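Long-range contacts in (2Z,6E)-hedycaryol synthase (Kitasatospora setae, PDB 4MC3), which catalyses the magnesium-dependent 1,11-cyclization of (2E,6E)-farnesyl diphosphate, with water, to (2Z,6E)-hedycaryol and diphosphate: residues A[72-77]-A[125-130]; A[140-145]-A[184-189]. All coordinates share one frame; numbering follows the deposited sequence.

Contact 1: A[72-77]-A[125-130]; sequences LKWIAL and ALWQET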
# COMPACT_ATOMS: atom_id res chain seq x y z
N LEU A 72 -5.91 10.69 -0.70
CA LEU A 72 -5.67 10.95 -2.13
C LEU A 72 -4.42 11.86 -2.32
O LEU A 72 -3.71 11.72 -3.32
CB LEU A 72 -6.87 11.58 -2.79
CG LEU A 72 -8.14 10.78 -2.96
CD1 LEU A 72 -9.09 11.47 -3.92
CD2 LEU A 72 -7.82 9.37 -3.36
N LYS A 73 -4.18 12.81 -1.39
CA LYS A 73 -2.97 13.62 -1.46
C LYS A 73 -1.71 12.72 -1.38
O LYS A 73 -0.77 12.89 -2.15
CB LYS A 73 -2.95 14.70 -0.35
CG LYS A 73 -4.06 15.74 -0.53
CD LYS A 73 -4.05 16.76 0.58
CE LYS A 73 -5.18 17.74 0.42
NZ LYS A 73 -5.28 18.64 1.63
N TRP A 74 -1.73 11.76 -0.45
CA TRP A 74 -0.60 10.81 -0.36
C TRP A 74 -0.43 9.99 -1.63
O TRP A 74 0.71 9.76 -2.08
CB TRP A 74 -0.75 9.94 0.90
CG TRP A 74 -0.37 10.63 2.13
CD1 TRP A 74 -1.18 11.29 2.96
CD2 TRP A 74 0.95 10.79 2.65
NE1 TRP A 74 -0.47 11.86 4.01
CE2 TRP A 74 0.85 11.54 3.84
CE3 TRP A 74 2.20 10.32 2.26
CZ2 TRP A 74 1.99 11.92 4.59
CZ3 TRP A 74 3.30 10.67 2.99
CH2 TRP A 74 3.21 11.46 4.14
N ILE A 75 -1.53 9.50 -2.20
CA ILE A 75 -1.42 8.72 -3.45
C ILE A 75 -0.90 9.58 -4.61
O ILE A 75 -0.03 9.15 -5.36
CB ILE A 75 -2.75 8.04 -3.78
CG1 ILE A 75 -3.08 6.96 -2.72
CG2 ILE A 75 -2.69 7.46 -5.17
CD1 ILE A 75 -4.44 6.29 -2.94
N ALA A 76 -1.40 10.80 -4.73
CA ALA A 76 -0.92 11.68 -5.80
C ALA A 76 0.55 11.99 -5.63
O ALA A 76 1.31 11.99 -6.61
CB ALA A 76 -1.72 12.97 -5.80
N LEU A 77 0.97 12.29 -4.41
CA LEU A 77 2.38 12.54 -4.15
C LEU A 77 3.24 11.34 -4.51
O LEU A 77 4.32 11.51 -5.09
CB LEU A 77 2.57 12.98 -2.73
CG LEU A 77 3.99 13.26 -2.30
CD1 LEU A 77 4.63 14.45 -2.99
CD2 LEU A 77 3.98 13.44 -0.78
N ALA A 125 5.58 19.04 3.91
CA ALA A 125 4.42 19.82 4.34
C ALA A 125 3.23 18.86 4.61
O ALA A 125 2.44 19.01 5.54
CB ALA A 125 4.08 20.94 3.32
N LEU A 126 3.08 17.88 3.72
CA LEU A 126 1.98 16.92 3.81
C LEU A 126 2.17 16.11 5.10
O LEU A 126 1.22 15.83 5.83
CB LEU A 126 1.90 16.01 2.60
CG LEU A 126 0.74 15.01 2.62
CD1 LEU A 126 -0.62 15.71 2.70
CD2 LEU A 126 0.78 14.13 1.38
N TRP A 127 3.39 15.71 5.40
CA TRP A 127 3.66 15.02 6.68
C TRP A 127 3.35 15.89 7.88
O TRP A 127 2.74 15.41 8.83
CB TRP A 127 5.08 14.41 6.72
CG TRP A 127 5.38 13.75 8.03
CD1 TRP A 127 6.36 14.11 8.91
CD2 TRP A 127 4.63 12.69 8.66
NE1 TRP A 127 6.27 13.29 10.02
CE2 TRP A 127 5.20 12.47 9.90
CE3 TRP A 127 3.52 11.96 8.29
CZ2 TRP A 127 4.70 11.49 10.76
CZ3 TRP A 127 3.03 11.00 9.14
CH2 TRP A 127 3.60 10.80 10.38
N GLN A 128 3.75 17.16 7.85
CA GLN A 128 3.38 18.05 8.95
C GLN A 128 1.87 18.06 9.20
O GLN A 128 1.41 17.96 10.38
CB GLN A 128 3.91 19.48 8.75
CG GLN A 128 3.68 20.41 9.97
CD GLN A 128 2.28 21.05 10.11
OE1 GLN A 128 1.44 21.09 9.16
NE2 GLN A 128 2.01 21.57 11.31
N GLU A 129 1.09 18.19 8.15
CA GLU A 129 -0.37 18.20 8.24
C GLU A 129 -0.94 16.88 8.77
O GLU A 129 -1.85 16.83 9.57
CB GLU A 129 -0.99 18.57 6.89
CG GLU A 129 -2.52 18.41 6.82
CD GLU A 129 -3.16 18.68 5.45
OE1 GLU A 129 -2.45 18.95 4.43
OE2 GLU A 129 -4.42 18.62 5.38
N THR A 130 -0.38 15.78 8.28
CA THR A 130 -0.85 14.46 8.64
C THR A 130 -0.53 14.12 10.11
O THR A 130 -1.37 13.51 10.83
CB THR A 130 -0.22 13.45 7.65
OG1 THR A 130 -0.63 13.78 6.29
CG2 THR A 130 -0.71 12.04 7.94
O HOH W 1 -3.18 20.33 2.41
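W74 and L126 meet face to methyl where two antiparallel helices of the class I terpene cyclase alpha-helical fold, 65-84 and 118-131, pack with short-segment axes 11.3 Å apart and an angle of 159° between their directions. From CB, which is directed neither to nor from the other helix, the W74 side chain swings CG beside its own backbone N (chi1 -77°), and the indole then reaches across to residues 125-130. Its five-membered ring takes L126 as a CH-pi partner: CD2 stands 3.5 Å from the ring centroid, only 7° off the normal, and is 3.6 Å from W74 CE2. At the indole edge W74 NE1 donates to T130 OG1 at 3.0 Å, with the acceptor almost in the ring plane. T130 OG1 in turn donates to L126 O, which also accepts T130 N, so the hydroxyl relays the indole N-H to the helix backbone. Further out, W74 CZ2 lies 4.0 Å from W127 CE3, while F142 and F146 of helix 136-160 meet the indole edge-to-face. L77 CD2 adds apolar contact to L126 CD2 at 3.9 Å. On the more exposed flank, K73 stretches its extended chain past L126 toward E129. The direct salt bridge is long, K73 NZ to E129 OE2 at 3.8 Å, and one water completes the link, accepting from NZ and donating to E129 OE1 at 2.6 Å.

Contact 2: A[140-145]-A[184-189]; sequences DAFIGH and LWDLDE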
# COMPACT_ATOMS: atom_id res chain seq x y z
N ASP A 140 4.75 6.95 14.32
CA ASP A 140 5.95 6.12 14.19
C ASP A 140 5.67 4.91 13.25
O ASP A 140 6.54 4.50 12.47
CB ASP A 140 6.38 5.61 15.55
CG ASP A 140 7.04 6.65 16.40
OD1 ASP A 140 7.42 7.73 15.90
OD2 ASP A 140 7.24 6.36 17.59
N ALA A 141 4.47 4.33 13.33
CA ALA A 141 4.09 3.17 12.49
C ALA A 141 4.03 3.61 11.04
O ALA A 141 4.60 2.97 10.16
CB ALA A 141 2.77 2.61 12.92
N PHE A 142 3.39 4.76 10.79
CA PHE A 142 3.26 5.29 9.42
C PHE A 142 4.65 5.60 8.85
O PHE A 142 4.94 5.17 7.72
CB PHE A 142 2.39 6.57 9.39
CG PHE A 142 2.29 7.15 8.02
CD1 PHE A 142 1.27 6.75 7.16
CD2 PHE A 142 3.22 8.06 7.55
CE1 PHE A 142 1.18 7.23 5.89
CE2 PHE A 142 3.17 8.53 6.22
CZ PHE A 142 2.10 8.16 5.40
N ILE A 143 5.51 6.31 9.59
CA ILE A 143 6.82 6.60 9.09
C ILE A 143 7.60 5.34 8.78
O ILE A 143 8.27 5.24 7.77
CB ILE A 143 7.60 7.50 10.13
CG1 ILE A 143 6.97 8.86 10.14
CG2 ILE A 143 9.10 7.59 9.79
CD1 ILE A 143 7.60 9.78 11.19
N GLY A 144 7.53 4.37 9.64
CA GLY A 144 8.28 3.16 9.36
C GLY A 144 7.81 2.47 8.09
O GLY A 144 8.61 2.04 7.26
N HIS A 145 6.49 2.40 7.93
CA HIS A 145 5.94 1.79 6.71
C HIS A 145 6.25 2.61 5.44
O HIS A 145 6.50 2.02 4.37
CB HIS A 145 4.46 1.62 6.91
CG HIS A 145 4.08 0.56 7.88
ND1 HIS A 145 2.87 0.61 8.56
CD2 HIS A 145 4.65 -0.62 8.22
CE1 HIS A 145 2.76 -0.45 9.33
NE2 HIS A 145 3.84 -1.21 9.15
N LEU A 184 -0.75 2.76 3.43
CA LEU A 184 -2.10 3.09 3.04
C LEU A 184 -3.10 2.75 4.09
O LEU A 184 -4.01 3.51 4.47
CB LEU A 184 -2.47 2.46 1.67
CG LEU A 184 -1.70 3.05 0.52
CD1 LEU A 184 -1.77 2.13 -0.71
CD2 LEU A 184 -2.29 4.40 0.09
N TRP A 185 -3.01 1.53 4.61
CA TRP A 185 -3.90 1.04 5.67
C TRP A 185 -3.68 1.81 6.97
O TRP A 185 -4.67 2.08 7.67
CB TRP A 185 -3.79 -0.44 5.92
CG TRP A 185 -4.38 -1.26 4.74
CD1 TRP A 185 -5.43 -0.93 3.95
CD2 TRP A 185 -3.88 -2.52 4.24
NE1 TRP A 185 -5.65 -1.93 3.02
CE2 TRP A 185 -4.68 -2.89 3.15
CE3 TRP A 185 -2.81 -3.33 4.59
CZ2 TRP A 185 -4.46 -4.09 2.41
CZ3 TRP A 185 -2.61 -4.55 3.89
CH2 TRP A 185 -3.43 -4.89 2.82
N ASP A 186 -2.44 2.21 7.29
CA ASP A 186 -2.27 3.11 8.42
C ASP A 186 -3.20 4.33 8.33
O ASP A 186 -3.76 4.80 9.33
CB ASP A 186 -0.82 3.59 8.53
CG ASP A 186 0.17 2.50 8.92
OD1 ASP A 186 -0.18 1.52 9.57
OD2 ASP A 186 1.36 2.69 8.51
N LEU A 187 -3.34 4.92 7.14
CA LEU A 187 -4.20 6.07 6.96
C LEU A 187 -5.67 5.77 7.18
O LEU A 187 -6.44 6.71 7.51
CB LEU A 187 -3.95 6.73 5.59
CG LEU A 187 -2.60 7.43 5.34
CD1 LEU A 187 -2.29 7.70 3.90
CD2 LEU A 187 -2.54 8.75 6.16
N ASP A 188 -6.09 4.52 7.03
CA ASP A 188 -7.46 4.15 7.31
C ASP A 188 -7.83 4.40 8.79
O ASP A 188 -9.00 4.61 9.12
CB ASP A 188 -7.73 2.69 6.97
CG ASP A 188 -9.23 2.33 6.93
OD1 ASP A 188 -10.01 3.12 6.37
OD2 ASP A 188 -9.60 1.26 7.52
N GLU A 189 -6.84 4.45 9.69
CA GLU A 189 -7.14 4.67 11.09
C GLU A 189 -7.74 6.07 11.31
O GLU A 189 -8.44 6.28 12.29
CB GLU A 189 -5.92 4.47 11.96
CG GLU A 189 -5.37 3.08 11.94
CD GLU A 189 -4.34 2.82 13.04
OE1 GLU A 189 -4.60 3.22 14.22
OE2 GLU A 189 -3.27 2.22 12.75
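H145 grips D186 through one short, nearly straight hydrogen bond, H145 ND1 to D186 OD2 at 2.6 Å with an N-H...O angle of 167°. The carboxylate receives it on the syn lone pair of OD2, and its plane is only 16° from that of the imidazole, so the two flat groups are almost coplanar although the side chains themselves cross at about a right angle. Both CB atoms are directed at the opposite helix, and in D186 CG stands beside the backbone N (chi1 -68°). D186 OD2 also comes within 3.3 Å of F142 CA. Next to this polar pair, F142 presents its ring edge to D186, F142 CD1 to D186 CB at 4.0 Å, and F142 CE1 approaches L187 CG at 3.8 Å. The supporting helices, 136-160 and 181-188, run antiparallel with short-segment axes 9.6 Å apart, within the helical bundle of a class I terpene cyclase. W138, one helical turn before F142, donates its indole NE1 to D186 O and touches L187, while P182 and W183 pack on H145. The H145 side chain lies about 7 Å from that of F149, which is important for stabilizing the cation at C-11. A donated ND1 proton is consistent with a negatively charged D186, whose carboxylate would in turn be expected to stabilize positive charge on the imidazole.

Both contacts are buried and join antiparallel helices, but contact 2 lies nearer the centre of the chain, about 10 Å from it against 14 Å for contact 1. They share no helix; 118-131 and 136-160 follow each other in sequence, and the two contacts interlock through aromatic packing. F142 bridges them, with CD2 3.3 Å from W127 CZ3 in a nearly parallel ring pair and CE2 3.6 Å from W74 CH2, while W74 CD1 meets L187 CD1 at 3.9 Å. Contact 1 grades from a largely apolar, indole-centred interior, with one indole-hydroxyl hydrogen bond, to a water-bridged charged pair at its partly exposed flank, whereas contact 2 concentrates its polarity in one direct histidine-carboxylate bond.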